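Local atomic coordinates of Rnh (Ribonuclease H) (Chlorobaculum tepidum, PDB entry 3H08), a protein that probably acts as a magnesium-dependent endonuclease that cleaves the RNA strand of RNA-DNA hybrids. Residues K33-Y38 against L56-E61. The protein carries 3 engineered substitutions. Sequence-based numbering, arbitrary orientation.
Sequences KEISGY and LEALKE
Ile-35 lays the end of its longer branch against the methyl of Ala-58, CD1 to CB 4.1 Å. With chi1 at 58°, CG1 is flanked by both backbone neighbours of CA, N and C, and an extended chi2 carries CD1 on to the C-terminal end of helix 44-57 and residues 58-60. Ala-58 suits this place: its side chain points at the strand, and a methyl is enough to meet the isoleucine where Ile-35 CA and Ala-58 CA stand 8.2 Å apart.

Beside this apolar touch, Lys-33 supplies the polar link. Its chain runs straight from the backbone and then bends at chi3 (-51°), which swings the ammonium toward the carbonyl of Ala-58. NZ does not bond the carbonyl directly; a water accepts from Lys-33 NZ at 2.7 Å and donates to Ala-58 O at 3.1 Å. The length and flexibility of lysine fit such a reach across a partly exposed edge. The extended chain of Lys-60 passes across the tip of Lys-33, its CE 3.5 Å from Lys-33 NZ; a long, charged side chain suits this solvent-facing position. Lys-33 NZ and Lys-60 NZ lie 4.4 Å apart, probably mildly repulsive, though water would offset part of this.

The contact joins one face of strand 31-39, outermost in the RNase H fold's five-stranded mixed sheet, to the end of helix 44-57. Ile-35 also rests on Ala-24 of strand 18-28, while Glu-34, on the other face, meets Leu-137 and salt-bridges Arg-133. The edge strand thus lies between helix 129-144 and residues 58-60, whose Leu-59 packs on strands 18-28 and 64-69.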
loop_
_atom_site.group_PDB
_atom_site.type_symbol
_atom_site.label_atom_id
_atom_site.label_comp_id
_atom_site.label_asym_id
_atom_site.label_seq_id
_atom_site.Cartn_x
_atom_site.Cartn_y
_atom_site.Cartn_z
ATOM N N LYS A 33 5.621 -5.564 13.077
ATOM C CA LYS A 33 4.593 -6.523 12.639
ATOM C C LYS A 33 4.754 -6.650 11.122
ATOM O O LYS A 33 4.898 -5.643 10.435
ATOM C CB LYS A 33 3.174 -6.011 12.967
ATOM C CG LYS A 33 2.014 -6.945 12.479
ATOM C CD LYS A 33 0.594 -6.463 12.885
ATOM C CE LYS A 33 0.468 -6.152 14.379
ATOM N NZ LYS A 33 -0.939 -5.746 14.799
ATOM N N GLU A 34 4.774 -7.886 10.636
ATOM C CA GLU A 34 4.841 -8.203 9.227
ATOM C C GLU A 34 3.539 -8.850 8.783
ATOM O O GLU A 34 3.001 -9.737 9.454
ATOM C CB GLU A 34 6.011 -9.138 8.924
ATOM C CG GLU A 34 7.348 -8.512 9.251
ATOM C CD GLU A 34 8.560 -9.392 9.001
ATOM O OE1 GLU A 34 8.423 -10.638 8.794
ATOM O OE2 GLU A 34 9.679 -8.819 9.029
ATOM N N ILE A 35 3.076 -8.450 7.613
ATOM C CA ILE A 35 1.940 -9.102 6.957
ATOM C C ILE A 35 2.243 -9.252 5.487
ATOM O O ILE A 35 3.024 -8.461 4.930
ATOM C CB ILE A 35 0.647 -8.309 7.168
ATOM C CG1 ILE A 35 0.780 -6.899 6.647
ATOM C CG2 ILE A 35 0.319 -8.275 8.658
ATOM C CD1 ILE A 35 -0.511 -6.104 6.612
ATOM N N SER A 36 1.563 -10.186 4.842
ATOM C CA SER A 36 1.704 -10.359 3.404
ATOM C C SER A 36 0.583 -11.210 2.852
ATOM O O SER A 36 -0.124 -11.900 3.600
ATOM C CB SER A 36 3.013 -11.049 3.134
ATOM O OG SER A 36 3.063 -12.343 3.725
ATOM N N GLY A 37 0.451 -11.196 1.538
ATOM C CA GLY A 37 -0.525 -12.042 0.900
ATOM C C GLY A 37 -0.306 -12.159 -0.598
ATOM O O GLY A 37 0.560 -11.508 -1.172
ATOM N N TYR A 38 -1.167 -12.974 -1.204
ATOM C CA TYR A 38 -1.055 -13.426 -2.572
ATOM C C TYR A 38 -2.346 -13.122 -3.364
ATOM O O TYR A 38 -3.463 -13.114 -2.803
ATOM C CB TYR A 38 -0.853 -14.961 -2.548
ATOM C CG TYR A 38 -0.953 -15.636 -3.888
ATOM C CD1 TYR A 38 0.062 -15.522 -4.823
ATOM C CD2 TYR A 38 -2.039 -16.448 -4.207
ATOM C CE1 TYR A 38 -0.041 -16.125 -6.058
ATOM C CE2 TYR A 38 -2.144 -17.066 -5.443
ATOM C CZ TYR A 38 -1.138 -16.927 -6.365
ATOM O OH TYR A 38 -1.232 -17.598 -7.594
ATOM N N LEU A 56 -2.659 -0.572 6.481
ATOM C CA LEU A 56 -3.533 0.283 7.278
ATOM C C LEU A 56 -4.600 -0.527 8.025
ATOM O O LEU A 56 -4.938 -0.192 9.155
ATOM C CB LEU A 56 -4.142 1.383 6.414
ATOM C CG LEU A 56 -3.129 2.413 5.888
ATOM C CD1 LEU A 56 -3.775 3.254 4.797
ATOM C CD2 LEU A 56 -2.582 3.294 6.971
ATOM N N GLU A 57 -5.132 -1.568 7.394
ATOM C CA GLU A 57 -6.129 -2.431 8.039
ATOM C C GLU A 57 -5.561 -3.166 9.259
ATOM O O GLU A 57 -6.318 -3.570 10.140
ATOM C CB GLU A 57 -6.696 -3.427 7.056
ATOM C CG GLU A 57 -7.676 -2.816 6.108
ATOM C CD GLU A 57 -8.316 -3.796 5.124
ATOM O OE1 GLU A 57 -7.834 -4.931 4.957
ATOM O OE2 GLU A 57 -9.346 -3.399 4.511
ATOM N N ALA A 58 -4.239 -3.327 9.297
ATOM C CA ALA A 58 -3.559 -4.045 10.400
ATOM C C ALA A 58 -3.432 -3.208 11.663
ATOM O O ALA A 58 -3.140 -3.726 12.733
ATOM C CB ALA A 58 -2.206 -4.511 9.966
ATOM N N LEU A 59 -3.695 -1.925 11.562
ATOM C CA LEU A 59 -3.689 -1.075 12.735
ATOM C C LEU A 59 -4.939 -1.349 13.591
ATOM O O LEU A 59 -6.055 -1.372 13.083
ATOM C CB LEU A 59 -3.655 0.370 12.305
ATOM C CG LEU A 59 -2.447 0.800 11.499
ATOM C CD1 LEU A 59 -2.714 2.123 10.843
ATOM C CD2 LEU A 59 -1.247 0.889 12.335
ATOM N N LYS A 60 -4.751 -1.519 14.894
ATOM C CA LYS A 60 -5.830 -1.887 15.777
ATOM C C LYS A 60 -6.664 -0.687 16.245
ATOM O O LYS A 60 -7.821 -0.843 16.650
ATOM C CB LYS A 60 -5.269 -2.579 17.022
ATOM C CG LYS A 60 -4.341 -3.735 16.731
ATOM C CD LYS A 60 -3.783 -4.303 18.022
ATOM C CE LYS A 60 -2.477 -5.017 17.820
ATOM N NZ LYS A 60 -2.198 -5.924 18.996
ATOM N N GLU A 61 -6.033 0.486 16.266
ATOM C CA GLU A 61 -6.683 1.706 16.688
ATOM C C GLU A 61 -6.325 2.838 15.727
ATOM O O GLU A 61 -5.361 2.728 14.994
ATOM C CB GLU A 61 -6.298 2.043 18.125
ATOM C CG GLU A 61 -4.862 2.456 18.348
ATOM C CD GLU A 61 -3.910 1.294 18.722
ATOM O OE1 GLU A 61 -4.287 0.427 19.542
ATOM O OE2 GLU A 61 -2.770 1.271 18.194
HETATM O O HOH W 1 -0.738 -3.022 14.490
#